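PDB 6HND: aromatic-amino-acid:2-oxoglutarate transaminase from Candida albicans, which probably transfers amino groups between aromatic amino acids or 2-aminoadipate and 2-oxo acids, using pyridoxal 5'-phosphate as cofactor. Local coordinates for residues 144-149 / 349-354; 169-174 / 198-203; 175-180 / 332-337; 183-188 / 229-234; 222-227 / 264-269. All coordinates share one frame; numbering follows the deposited sequence.

Interaction 1: residues 144-149 / 349-354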
# COMPACT_ATOMS: atom_id res chain seq x y z
N ARG B 144 8.53 16.96 7.26
CA ARG B 144 9.48 18.05 6.90
C ARG B 144 10.16 18.57 8.18
O ARG B 144 11.39 18.60 8.23
CB ARG B 144 8.83 19.22 6.16
CG ARG B 144 8.32 18.87 4.77
CD ARG B 144 7.72 20.03 3.96
NE ARG B 144 7.03 19.47 2.80
CZ ARG B 144 5.70 19.37 2.64
NH1 ARG B 144 4.85 19.82 3.54
NH2 ARG B 144 5.23 18.82 1.53
N ASP B 145 9.37 18.96 9.17
CA ASP B 145 9.83 19.62 10.41
C ASP B 145 10.79 18.70 11.15
O ASP B 145 11.83 19.19 11.63
CB ASP B 145 8.63 20.04 11.26
CG ASP B 145 7.84 21.20 10.64
OD1 ASP B 145 8.34 21.78 9.68
OD2 ASP B 145 6.71 21.49 11.12
N PHE B 146 10.47 17.40 11.21
CA PHE B 146 11.26 16.34 11.89
C PHE B 146 12.61 16.22 11.21
O PHE B 146 13.62 16.12 11.92
CB PHE B 146 10.50 15.01 11.88
CG PHE B 146 11.20 13.88 12.59
CD1 PHE B 146 11.24 13.82 13.97
CD2 PHE B 146 11.79 12.85 11.87
CE1 PHE B 146 11.89 12.79 14.62
CE2 PHE B 146 12.44 11.82 12.52
CZ PHE B 146 12.49 11.78 13.90
N ILE B 147 12.63 16.16 9.87
CA ILE B 147 13.88 16.04 9.07
C ILE B 147 14.69 17.36 9.18
O ILE B 147 15.91 17.29 9.31
CB ILE B 147 13.58 15.62 7.62
CG1 ILE B 147 13.39 14.11 7.55
CG2 ILE B 147 14.64 16.04 6.63
CD1 ILE B 147 14.69 13.32 7.62
N ILE B 148 14.04 18.51 9.19
CA ILE B 148 14.76 19.80 9.40
C ILE B 148 15.47 19.73 10.77
O ILE B 148 16.66 20.05 10.82
CB ILE B 148 13.82 21.01 9.25
CG1 ILE B 148 13.36 21.21 7.81
CG2 ILE B 148 14.47 22.27 9.81
CD1 ILE B 148 12.24 22.26 7.64
N ARG B 149 14.78 19.24 11.81
CA ARG B 149 15.35 19.16 13.19
C ARG B 149 16.52 18.16 13.23
O ARG B 149 17.57 18.50 13.81
CB ARG B 149 14.22 18.83 14.17
CG ARG B 149 14.61 18.97 15.64
CD ARG B 149 14.64 20.41 16.14
NE ARG B 149 14.56 20.49 17.59
CZ ARG B 149 15.54 20.90 18.41
NH1 ARG B 149 16.72 21.27 17.93
NH2 ARG B 149 15.33 20.92 19.71
N LEU B 349 3.48 2.47 7.55
CA LEU B 349 3.60 3.93 7.37
C LEU B 349 5.06 4.34 7.51
O LEU B 349 5.74 3.82 8.40
CB LEU B 349 2.74 4.69 8.39
CG LEU B 349 2.50 6.16 8.02
CD1 LEU B 349 1.57 6.26 6.85
CD2 LEU B 349 1.95 6.94 9.20
N GLY B 350 5.51 5.17 6.58
CA GLY B 350 6.85 5.78 6.63
C GLY B 350 6.89 7.01 5.76
O GLY B 350 5.79 7.52 5.41
N PHE B 351 8.08 7.46 5.40
CA PHE B 351 8.22 8.53 4.38
C PHE B 351 9.59 8.41 3.72
O PHE B 351 10.50 7.79 4.28
CB PHE B 351 7.94 9.90 5.00
CG PHE B 351 8.87 10.32 6.11
CD1 PHE B 351 8.62 9.94 7.42
CD2 PHE B 351 9.97 11.10 5.83
CE1 PHE B 351 9.48 10.34 8.43
CE2 PHE B 351 10.85 11.47 6.85
CZ PHE B 351 10.60 11.08 8.14
N ILE B 352 9.71 9.05 2.57
CA ILE B 352 11.01 9.27 1.90
C ILE B 352 11.27 10.77 1.84
O ILE B 352 10.30 11.57 1.94
CB ILE B 352 11.10 8.59 0.52
CG1 ILE B 352 10.04 9.10 -0.45
CG2 ILE B 352 11.06 7.08 0.69
CD1 ILE B 352 10.12 8.49 -1.80
N VAL B 353 12.55 11.12 1.76
CA VAL B 353 13.06 12.51 1.61
C VAL B 353 13.97 12.45 0.40
O VAL B 353 14.80 11.53 0.38
CB VAL B 353 13.83 12.96 2.85
CG1 VAL B 353 14.17 14.45 2.80
CG2 VAL B 353 13.11 12.59 4.14
N GLY B 354 13.77 13.35 -0.55
CA GLY B 354 14.56 13.45 -1.78
C GLY B 354 14.26 14.72 -2.55
O GLY B 354 13.42 15.53 -2.07
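Ile147 on helix 137-151 carries this buried apolar contact with Phe351 and Val353 of strand 350-355. Its CG1 lies 3.7 Å from Phe351 CE2. The same CG1 lies 3.7 Å from Val353 CG2, so one methylene group meets two side chains. Ile147 CD1 adds a looser touch, 3.9 Å from Val353 CG2. The Ile147 side chain slides past both partners rather than meeting them head-on.

Phe351 presents its ring edge, not a face, to the helix. Its CG sits between the backbone N and the carbonyl carbon (chi1 62°), and this carries the ring along the strand toward Val353. Val353 CG2 then also lies in the plane of the ring, at its edge. Phe146 is a lesser partner. Its CD2 approaches Phe351 CZ at 4.3 Å, an oblique meeting of two rings rather than a stack.

Helix and strand axes come within 10.5 Å and cross at -59°. Only side chains bridge that gap, and all four of those that touch are buried. The Phe351 side chain is about 10 Å from the bound pyridoxal phosphate. Strand 350-355 runs antiparallel to both its neighbours, 158-163 and 333-338. Ile147 also rests on Arg335 and Glu337 of strand 333-338, while Phe146 packs on Leu396 and Ile399 of helix 392-418.

Interaction 2: residues 169-174 / 198-203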
# COMPACT_ATOMS: atom_id res chain seq x y z
N GLY B 169 9.27 2.45 0.68
CA GLY B 169 10.26 3.49 0.33
C GLY B 169 11.39 2.95 -0.55
O GLY B 169 11.73 3.60 -1.55
N LEU B 170 11.94 1.79 -0.20
CA LEU B 170 13.04 1.11 -0.94
C LEU B 170 12.61 0.68 -2.35
O LEU B 170 13.42 0.75 -3.28
CB LEU B 170 13.50 -0.10 -0.14
CG LEU B 170 14.19 0.19 1.20
CD1 LEU B 170 14.46 -1.11 1.93
CD2 LEU B 170 15.46 1.00 0.98
N ASN B 171 11.37 0.23 -2.51
CA ASN B 171 10.84 -0.15 -3.84
C ASN B 171 10.65 1.12 -4.68
O ASN B 171 10.99 1.12 -5.85
CB ASN B 171 9.56 -0.96 -3.72
CG ASN B 171 9.11 -1.42 -5.09
OD1 ASN B 171 9.89 -2.12 -5.76
ND2 ASN B 171 7.90 -1.02 -5.49
N LYS B 172 10.14 2.18 -4.06
CA LYS B 172 9.99 3.50 -4.70
C LYS B 172 11.37 3.98 -5.18
O LYS B 172 11.45 4.51 -6.30
CB LYS B 172 9.31 4.43 -3.69
CG LYS B 172 7.81 4.21 -3.52
CD LYS B 172 7.24 4.94 -2.29
CE LYS B 172 5.77 5.28 -2.45
NZ LYS B 172 4.89 4.08 -2.59
N ALA B 173 12.41 3.81 -4.38
CA ALA B 173 13.77 4.30 -4.68
C ALA B 173 14.39 3.44 -5.78
O ALA B 173 15.02 4.01 -6.66
CB ALA B 173 14.62 4.24 -3.45
N ALA B 174 14.30 2.12 -5.67
CA ALA B 174 14.80 1.21 -6.73
C ALA B 174 14.12 1.59 -8.05
O ALA B 174 14.83 1.78 -9.05
CB ALA B 174 14.52 -0.22 -6.37
N SER B 198 15.10 -4.31 -6.36
CA SER B 198 16.13 -4.04 -7.40
C SER B 198 15.85 -5.02 -8.56
O SER B 198 15.75 -4.55 -9.71
CB SER B 198 17.56 -4.08 -6.87
OG SER B 198 17.90 -5.35 -6.34
N ASP B 199 15.60 -6.30 -8.27
CA ASP B 199 15.25 -7.31 -9.30
C ASP B 199 14.01 -6.83 -10.10
O ASP B 199 14.03 -6.90 -11.34
CB ASP B 199 15.00 -8.69 -8.68
CG ASP B 199 14.39 -9.65 -9.69
OD1 ASP B 199 15.16 -10.14 -10.55
OD2 ASP B 199 13.15 -9.83 -9.66
N ASN B 200 12.99 -6.33 -9.41
CA ASN B 200 11.77 -5.76 -10.04
C ASN B 200 12.14 -4.64 -11.02
O ASN B 200 11.41 -4.46 -11.97
CB ASN B 200 10.81 -5.20 -9.00
CG ASN B 200 9.44 -4.92 -9.57
OD1 ASN B 200 8.78 -5.81 -10.11
ND2 ASN B 200 8.98 -3.69 -9.41
N ALA B 201 13.18 -3.86 -10.76
CA ALA B 201 13.50 -2.68 -11.59
C ALA B 201 14.35 -3.13 -12.77
O ALA B 201 14.68 -2.27 -13.58
CB ALA B 201 14.20 -1.60 -10.77
N GLY B 202 14.70 -4.43 -12.81
CA GLY B 202 15.58 -5.06 -13.81
C GLY B 202 17.08 -4.87 -13.54
O GLY B 202 17.90 -5.13 -14.45
N ALA B 203 17.48 -4.46 -12.33
CA ALA B 203 18.88 -4.11 -11.99
C ALA B 203 19.61 -5.34 -11.46
O ALA B 203 18.96 -6.24 -10.86
CB ALA B 203 18.88 -2.98 -11.00
O HOH W 1 11.06 -1.84 -8.29
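Asn171 and Ala174 of helix 166-177 face the last turn of helix 193-200, which closes with a Schellman motif at Gly202. Strand 183-187 joins the two helices in the large, cofactor-binding domain of this class I aminotransferase.

Along the first helix, Leu170 packs on Phe194 and Phe197, just before the touching turn. Asn171 comes next. Its CG is anti to the backbone N (chi1 -175°), which swings the amide toward the second helix. Asn171 OD1 stays 4.1 Å from Asn200 ND2, too far for a direct bond. A water fills the role instead. It donates to Asn171 OD1 at 2.8 Å and accepts from Asn200 ND2 at 3.0 Å, and the two amide planes are 44° apart. Asn171 ND2 is held by Tyr365 OH, so both ends of this buried amide are satisfied. Val369 and Val368 of the second subunit pack on Asn171 and Asn200, which places the water bridge beside the dimer interface. Lys172 turns elsewhere and pairs with Asp168.

Ala174 makes the close backbone approach. Its small side chain lets the helices come near: Ala174 CB is 4.1 Å from Ser198 N. Ala201 CB in turn packs 3.8 Å from Ala174 O. Gly202 has a positive phi of 80°, and Gly202 N bonds back to Asp199 O. Ser198 O takes two bonds, from Ala201 N at 2.9 Å and Ala203 N at 3.1 Å.

Interaction 3: residues 175-180 / 332-337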
# COMPACT_ATOMS: atom_id res chain seq x y z
N ASP B 175 12.81 1.82 -8.04
CA ASP B 175 12.06 2.18 -9.28
C ASP B 175 12.58 3.51 -9.84
O ASP B 175 12.81 3.57 -11.05
CB ASP B 175 10.56 2.27 -9.04
CG ASP B 175 9.82 2.73 -10.27
OD1 ASP B 175 9.69 1.89 -11.21
OD2 ASP B 175 9.44 3.92 -10.30
N VAL B 176 12.74 4.54 -9.01
CA VAL B 176 13.01 5.93 -9.48
C VAL B 176 14.45 6.03 -9.97
O VAL B 176 14.70 6.95 -10.78
CB VAL B 176 12.69 6.99 -8.41
CG1 VAL B 176 13.84 7.21 -7.42
CG2 VAL B 176 12.33 8.32 -9.06
N PHE B 177 15.39 5.18 -9.51
CA PHE B 177 16.82 5.28 -9.91
C PHE B 177 17.26 4.17 -10.89
O PHE B 177 18.23 4.43 -11.60
CB PHE B 177 17.77 5.36 -8.71
CG PHE B 177 17.69 6.65 -7.93
CD1 PHE B 177 17.85 7.87 -8.55
CD2 PHE B 177 17.53 6.64 -6.55
CE1 PHE B 177 17.76 9.04 -7.83
CE2 PHE B 177 17.47 7.81 -5.82
CZ PHE B 177 17.58 9.02 -6.46
N LEU B 178 16.64 3.00 -10.94
CA LEU B 178 17.20 1.86 -11.71
C LEU B 178 16.35 1.51 -12.93
O LEU B 178 15.21 1.08 -12.78
CB LEU B 178 17.32 0.66 -10.78
CG LEU B 178 18.19 0.85 -9.54
CD1 LEU B 178 18.12 -0.38 -8.66
CD2 LEU B 178 19.61 1.19 -9.91
N ASP B 179 16.90 1.63 -14.12
CA ASP B 179 16.31 1.07 -15.36
C ASP B 179 16.73 -0.38 -15.48
O ASP B 179 17.69 -0.79 -14.77
CB ASP B 179 16.75 1.86 -16.60
CG ASP B 179 15.90 3.09 -16.81
OD1 ASP B 179 14.65 2.94 -16.75
OD2 ASP B 179 16.48 4.18 -16.99
N ASP B 180 16.05 -1.10 -16.35
CA ASP B 180 16.38 -2.49 -16.76
C ASP B 180 17.84 -2.52 -17.24
O ASP B 180 18.18 -1.71 -18.09
CB ASP B 180 15.42 -2.96 -17.86
CG ASP B 180 15.07 -4.42 -17.71
OD1 ASP B 180 15.85 -5.25 -18.23
OD2 ASP B 180 14.03 -4.72 -17.03
N ARG B 332 21.07 13.85 -4.97
CA ARG B 332 21.57 12.53 -5.43
C ARG B 332 21.28 11.48 -4.34
O ARG B 332 21.41 10.26 -4.62
CB ARG B 332 23.04 12.75 -5.81
CG ARG B 332 24.00 11.60 -5.61
CD ARG B 332 25.42 12.13 -5.65
NE ARG B 332 25.71 12.97 -6.82
CZ ARG B 332 25.89 12.52 -8.05
NH1 ARG B 332 25.78 11.23 -8.33
NH2 ARG B 332 26.18 13.35 -9.03
N VAL B 333 20.89 11.93 -3.15
CA VAL B 333 20.47 11.09 -1.99
C VAL B 333 18.94 11.01 -1.92
O VAL B 333 18.25 12.08 -1.96
CB VAL B 333 21.02 11.65 -0.67
CG1 VAL B 333 20.49 10.92 0.55
CG2 VAL B 333 22.54 11.64 -0.69
N LEU B 334 18.45 9.80 -1.70
CA LEU B 334 17.05 9.55 -1.30
C LEU B 334 17.09 8.88 0.07
O LEU B 334 17.65 7.77 0.17
CB LEU B 334 16.39 8.66 -2.35
CG LEU B 334 14.89 8.42 -2.18
CD1 LEU B 334 14.27 8.03 -3.50
CD2 LEU B 334 14.63 7.35 -1.12
N ARG B 335 16.52 9.52 1.09
CA ARG B 335 16.49 8.93 2.47
C ARG B 335 15.17 8.18 2.69
O ARG B 335 14.09 8.78 2.47
CB ARG B 335 16.67 9.99 3.55
CG ARG B 335 16.52 9.41 4.95
CD ARG B 335 16.61 10.48 6.03
NE ARG B 335 16.48 9.98 7.39
CZ ARG B 335 17.45 9.40 8.09
NH1 ARG B 335 18.63 9.18 7.55
NH2 ARG B 335 17.21 9.02 9.34
N VAL B 336 15.25 6.92 3.10
CA VAL B 336 14.06 6.12 3.48
C VAL B 336 13.87 6.10 5.00
O VAL B 336 14.79 5.65 5.73
CB VAL B 336 14.19 4.69 2.92
CG1 VAL B 336 13.00 3.82 3.32
CG2 VAL B 336 14.35 4.76 1.41
N GLU B 337 12.71 6.53 5.46
CA GLU B 337 12.29 6.45 6.89
C GLU B 337 11.07 5.53 7.02
O GLU B 337 10.40 5.30 5.99
CB GLU B 337 11.94 7.84 7.42
CG GLU B 337 13.14 8.74 7.60
CD GLU B 337 13.45 9.18 9.03
OE1 GLU B 337 12.85 8.66 10.00
OE2 GLU B 337 14.32 10.02 9.15
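Leu334 of strand 333-338 meets Phe177 and Val176 at the end of helix 166-177. Just before it, Arg332 contributes backbone: Arg332 O lies 4.4 Å from Phe177 CZ. Its side chain turns away, to Phe275 O and Asp274.

Leu334 is the centre of the contact. Its CB sits in the plane of the Phe177 ring, at the edge, 3.7 Å from CE2. With Leu334 CG anti to the backbone N (chi1 -174°), CD1 extends to Val176 CG1, tip to tip at 4.0 Å, while CB stays at the ring edge. Val176 CG1 also lies over the centre of the Phe177 ring, 3.8 Å above its plane. The ring therefore has a methyl group on one face and Leu334 at its rim.

Arg335 points to the other side of the strand. It grips Glu337 side-on with two nitrogens, both to one oxygen; the shorter bond is Arg335 NE to Glu337 OE2, 2.8 Å. Arg335 also pairs with Asp281 and Glu279, and Tyr285 OH bonds to Glu337 OE2.

The helix end lies against one face of the sheet, where Phe177 also touches strand 276-280 and Val176 touches helix 356-369. Helix 137-151 packs on the opposite face, over Arg335 and Glu337.

Interaction 4: residues 183-188 / 229-234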
# COMPACT_ATOMS: atom_id res chain seq x y z
N VAL B 183 23.08 -1.43 -12.76
CA VAL B 183 23.76 -2.10 -11.61
C VAL B 183 23.47 -1.28 -10.35
O VAL B 183 23.60 -0.06 -10.40
CB VAL B 183 25.26 -2.24 -11.89
CG1 VAL B 183 26.04 -2.72 -10.68
CG2 VAL B 183 25.49 -3.16 -13.07
N ILE B 184 23.09 -1.93 -9.25
CA ILE B 184 23.09 -1.27 -7.93
C ILE B 184 24.10 -1.98 -7.05
O ILE B 184 24.15 -3.24 -7.05
CB ILE B 184 21.70 -1.18 -7.27
CG1 ILE B 184 21.81 -0.40 -5.95
CG2 ILE B 184 21.08 -2.55 -7.10
CD1 ILE B 184 20.54 0.23 -5.47
N LEU B 185 24.91 -1.17 -6.39
CA LEU B 185 25.90 -1.58 -5.37
C LEU B 185 25.14 -1.83 -4.07
O LEU B 185 24.47 -0.89 -3.60
CB LEU B 185 26.89 -0.42 -5.19
CG LEU B 185 27.69 -0.09 -6.42
CD1 LEU B 185 28.33 1.28 -6.28
CD2 LEU B 185 28.72 -1.19 -6.66
N VAL B 186 25.26 -3.04 -3.53
CA VAL B 186 24.57 -3.42 -2.28
C VAL B 186 25.60 -3.97 -1.30
O VAL B 186 26.46 -4.78 -1.72
CB VAL B 186 23.44 -4.41 -2.58
CG1 VAL B 186 22.74 -4.88 -1.33
CG2 VAL B 186 22.42 -3.82 -3.55
N GLU B 187 25.52 -3.55 -0.03
CA GLU B 187 26.29 -4.16 1.09
C GLU B 187 26.13 -5.68 1.02
O GLU B 187 25.00 -6.14 0.93
CB GLU B 187 25.86 -3.55 2.42
CG GLU B 187 26.22 -2.08 2.53
CD GLU B 187 25.47 -1.25 3.55
OE1 GLU B 187 24.31 -1.59 3.84
OE2 GLU B 187 26.01 -0.19 3.96
N GLU B 188 27.25 -6.42 1.07
CA GLU B 188 27.33 -7.87 0.79
C GLU B 188 26.43 -8.64 1.76
O GLU B 188 25.94 -9.68 1.33
CB GLU B 188 28.75 -8.41 0.87
CG GLU B 188 29.38 -8.39 2.26
CD GLU B 188 30.77 -9.04 2.27
OE1 GLU B 188 30.97 -10.01 1.48
OE2 GLU B 188 31.65 -8.58 3.09
N GLU B 229 37.47 1.95 -8.94
CA GLU B 229 38.63 2.34 -9.78
C GLU B 229 38.93 1.26 -10.80
O GLU B 229 39.50 1.61 -11.82
CB GLU B 229 39.90 2.57 -8.95
CG GLU B 229 39.83 3.83 -8.10
CD GLU B 229 41.11 4.13 -7.34
OE1 GLU B 229 42.06 3.32 -7.47
OE2 GLU B 229 41.15 5.17 -6.64
N ASN B 230 38.59 -0.00 -10.52
CA ASN B 230 38.96 -1.15 -11.38
C ASN B 230 37.67 -1.87 -11.81
O ASN B 230 37.69 -3.11 -11.99
CB ASN B 230 40.00 -2.05 -10.69
CG ASN B 230 41.27 -1.32 -10.30
OD1 ASN B 230 41.99 -0.81 -11.15
ND2 ASN B 230 41.56 -1.23 -9.02
N TRP B 231 36.59 -1.11 -12.02
CA TRP B 231 35.27 -1.70 -12.38
C TRP B 231 35.43 -2.70 -13.53
O TRP B 231 34.96 -3.85 -13.37
CB TRP B 231 34.22 -0.63 -12.70
CG TRP B 231 32.86 -1.24 -12.90
CD1 TRP B 231 32.28 -1.56 -14.09
CD2 TRP B 231 31.95 -1.67 -11.86
NE1 TRP B 231 31.04 -2.12 -13.88
CE2 TRP B 231 30.81 -2.19 -12.52
CE3 TRP B 231 31.97 -1.66 -10.46
CZ2 TRP B 231 29.71 -2.69 -11.81
CZ3 TRP B 231 30.87 -2.12 -9.77
CH2 TRP B 231 29.75 -2.63 -10.44
N GLU B 232 36.07 -2.29 -14.63
CA GLU B 232 36.19 -3.10 -15.88
C GLU B 232 36.88 -4.45 -15.62
O GLU B 232 36.62 -5.40 -16.38
CB GLU B 232 36.91 -2.29 -16.97
CG GLU B 232 35.94 -1.45 -17.79
CD GLU B 232 36.46 -0.13 -18.36
OE1 GLU B 232 37.64 -0.07 -18.81
OE2 GLU B 232 35.66 0.83 -18.38
N LYS B 233 37.69 -4.55 -14.56
CA LYS B 233 38.51 -5.75 -14.27
C LYS B 233 37.67 -6.74 -13.44
O LYS B 233 37.81 -7.95 -13.68
CB LYS B 233 39.79 -5.35 -13.53
CG LYS B 233 41.05 -6.08 -13.96
CD LYS B 233 42.30 -5.60 -13.22
CE LYS B 233 42.77 -4.22 -13.65
NZ LYS B 233 43.76 -3.65 -12.70
N HIS B 234 36.86 -6.23 -12.51
CA HIS B 234 35.93 -7.04 -11.67
C HIS B 234 34.70 -7.51 -12.46
O HIS B 234 34.19 -8.62 -12.19
CB HIS B 234 35.49 -6.23 -10.45
CG HIS B 234 36.59 -5.99 -9.48
ND1 HIS B 234 37.31 -4.81 -9.46
CD2 HIS B 234 37.09 -6.76 -8.49
CE1 HIS B 234 38.19 -4.85 -8.49
NE2 HIS B 234 38.09 -6.04 -7.90
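Trp231 pushes the six-membered end of its indole against Val183 and Leu185 of strand 183-187. This is the tight part of the contact. Val183 CG1 lies 3.7 Å from Trp231 CH2 and nearly as close to CZ2. Leu185 CD2 slides past and comes within 3.9 Å of Trp231 CZ3. Both methyl groups approach the indole obliquely. Trp231 CG is anti to the backbone N (chi1 -173°), and this throws the ring system from its short helix toward the sheet. The reach is long: the Val183 and Trp231 CA atoms are 11.5 Å apart. Inside this apolar setting the indole NH is satisfied by Leu238 O, and the Tyr235 ring meets the indole at about 45°.

The rest of segment 229-234 is looser and faces solvent. Glu229, Glu232, Lys233 and His234 are exposed, though His234 still rests on Asp226 and Leu227. Asn230 O collects three donors, the backbone N atoms of Lys233 and His234 and the His234 ring. His234 ND1 reaches Asn230 O at 3.1 Å from well above the carbonyl plane. Glu232 pairs with Lys240.

The indole also touches Val206 of strand 204-208. That strand and 243-246 flank strand 183-187 in parallel. Helices 221-229 and 231-234 belong to the connection from strand 204-208 to strand 243-246, a beta-alpha-beta crossover that passes over strand 183-187.

Interaction 5: residues 222-227 / 264-269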
# COMPACT_ATOMS: atom_id res chain seq x y z
N THR B 222 38.59 0.60 1.39
CA THR B 222 39.71 0.24 0.49
C THR B 222 39.17 -0.63 -0.65
O THR B 222 39.49 -0.33 -1.82
CB THR B 222 40.86 -0.40 1.28
OG1 THR B 222 41.42 0.61 2.12
CG2 THR B 222 41.95 -0.96 0.40
N GLN B 223 38.35 -1.64 -0.34
CA GLN B 223 37.82 -2.58 -1.36
C GLN B 223 36.71 -1.89 -2.18
O GLN B 223 36.55 -2.26 -3.34
CB GLN B 223 37.37 -3.90 -0.74
CG GLN B 223 38.54 -4.76 -0.25
CD GLN B 223 39.57 -4.97 -1.33
OE1 GLN B 223 40.68 -4.42 -1.28
NE2 GLN B 223 39.21 -5.75 -2.35
N PHE B 224 36.03 -0.89 -1.62
CA PHE B 224 35.00 -0.11 -2.34
C PHE B 224 35.70 0.75 -3.41
O PHE B 224 35.42 0.61 -4.61
CB PHE B 224 34.11 0.67 -1.36
CG PHE B 224 32.91 1.34 -2.00
CD1 PHE B 224 31.99 0.60 -2.72
CD2 PHE B 224 32.71 2.70 -1.89
CE1 PHE B 224 30.90 1.23 -3.32
CE2 PHE B 224 31.63 3.32 -2.50
CZ PHE B 224 30.72 2.58 -3.20
N VAL B 225 36.67 1.56 -3.00
CA VAL B 225 37.51 2.35 -3.95
C VAL B 225 38.06 1.41 -5.05
O VAL B 225 37.92 1.73 -6.25
CB VAL B 225 38.61 3.13 -3.20
CG1 VAL B 225 39.59 3.80 -4.14
CG2 VAL B 225 38.00 4.18 -2.29
N ASP B 226 38.63 0.27 -4.69
CA ASP B 226 39.24 -0.66 -5.66
C ASP B 226 38.18 -1.12 -6.68
O ASP B 226 38.48 -1.13 -7.92
CB ASP B 226 39.93 -1.83 -4.96
CG ASP B 226 40.55 -2.81 -5.95
OD1 ASP B 226 41.54 -2.44 -6.59
OD2 ASP B 226 39.98 -3.91 -6.11
N LEU B 227 36.99 -1.51 -6.20
CA LEU B 227 35.85 -1.93 -7.06
C LEU B 227 35.53 -0.79 -8.05
O LEU B 227 35.39 -1.05 -9.23
CB LEU B 227 34.65 -2.29 -6.17
CG LEU B 227 33.33 -2.66 -6.87
CD1 LEU B 227 33.48 -3.89 -7.73
CD2 LEU B 227 32.22 -2.87 -5.85
N LYS B 264 31.50 11.25 4.19
CA LYS B 264 31.99 12.30 3.26
C LYS B 264 32.73 11.61 2.12
O LYS B 264 32.55 12.05 1.00
CB LYS B 264 32.86 13.33 3.98
CG LYS B 264 32.09 14.17 4.99
CD LYS B 264 32.79 15.46 5.40
CE LYS B 264 32.31 15.95 6.75
NZ LYS B 264 32.66 17.38 6.95
N LYS B 265 33.50 10.56 2.41
CA LYS B 265 34.29 9.86 1.37
C LYS B 265 33.35 9.09 0.43
O LYS B 265 33.62 9.09 -0.75
CB LYS B 265 35.33 8.94 2.02
CG LYS B 265 36.36 9.64 2.89
CD LYS B 265 37.59 8.81 3.06
CE LYS B 265 38.01 8.65 4.50
NZ LYS B 265 38.54 9.91 5.05
N ILE B 266 32.31 8.43 0.94
CA ILE B 266 31.30 7.70 0.12
C ILE B 266 30.60 8.72 -0.78
O ILE B 266 30.48 8.45 -1.97
CB ILE B 266 30.29 6.93 1.00
CG1 ILE B 266 30.95 5.81 1.82
CG2 ILE B 266 29.13 6.41 0.17
CD1 ILE B 266 31.60 4.73 0.97
N TYR B 267 30.18 9.87 -0.23
CA TYR B 267 29.48 10.93 -0.99
C TYR B 267 30.38 11.43 -2.13
O TYR B 267 29.91 11.52 -3.31
CB TYR B 267 29.02 12.08 -0.10
CG TYR B 267 28.21 13.09 -0.86
CD1 TYR B 267 26.89 12.84 -1.16
CD2 TYR B 267 28.76 14.27 -1.32
CE1 TYR B 267 26.13 13.72 -1.91
CE2 TYR B 267 28.00 15.19 -2.04
CZ TYR B 267 26.69 14.90 -2.35
OH TYR B 267 25.91 15.76 -3.07
N ASP B 268 31.65 11.69 -1.80
CA ASP B 268 32.65 12.22 -2.77
C ASP B 268 32.80 11.20 -3.89
O ASP B 268 32.91 11.64 -5.05
CB ASP B 268 33.99 12.56 -2.09
CG ASP B 268 33.95 13.86 -1.30
OD1 ASP B 268 32.94 14.59 -1.39
OD2 ASP B 268 34.92 14.13 -0.58
N LEU B 269 32.79 9.91 -3.57
CA LEU B 269 32.85 8.83 -4.61
C LEU B 269 31.53 8.80 -5.39
O LEU B 269 31.57 8.52 -6.59
CB LEU B 269 33.14 7.49 -3.95
CG LEU B 269 34.56 7.32 -3.43
CD1 LEU B 269 34.62 6.19 -2.40
CD2 LEU B 269 35.51 7.06 -4.60
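Leu269 of helix 260-272 fits its CD1 methyl into the notch between Phe224 and Val225 on helix 221-229. The methyl is nearly equidistant from the two walls: Leu269 CD1 is 3.9 Å from Val225 CG2 and 4.0 Å from Phe224 CD2. Val225 is one lip of the notch. With CG1 anti to the backbone N (chi1 173°), CG2 is the branch turned to Leu269; the two side chains cross at about a right angle. The Phe224 ring is the other lip, and the leucine slides along it.

A second bump comes from Ile266, one turn earlier on the same helix. Its CD1 touches the same CD2-CE2 side of the ring, 3.7 Å from both Phe224 CD2 and Phe224 CE2. Here too the side chains are nearly perpendicular. The ring thus receives two methyl groups, both approaching obliquely.

The short helix segments run almost parallel, with 4° between their directions, and their axes are 11.8 Å apart. That wide spacing is bridged by the large side chains. Leu269 and Val225 are partly exposed, while Phe224 and Ile266 are buried. Phe224 also packs on Leu185 of the sheet.

Each helix precedes a strand, 221-229 before 243-246 and 260-272 before 276-280, and those strands are parallel neighbours. Side-by-side helices over a parallel part of the sheet are characteristic of the alpha/beta large domain of class I aminotransferases.

Interactions 1, 3 and 4 all reach the seven-stranded mixed sheet of the large domain. Interactions 1 and 3 use its neighbouring strands 350-355 and 333-338, which hydrogen-bond to each other, and their centres are about 16 Å apart. Interactions 2 and 3 share helix 166-177, with centres about 8 Å apart. Interactions 4 and 5 have centres about 11 Å apart and meet where Leu185 touches Phe224 and Leu227. Interactions 1 and 4 lie farthest apart; their centres are about 30 Å apart. Along the chain, residues 144-149 pair with 349-354, and all the other segments fall between them. The contacts thus pack helices against one sheet and against each other, and that sheet carries the cofactor site.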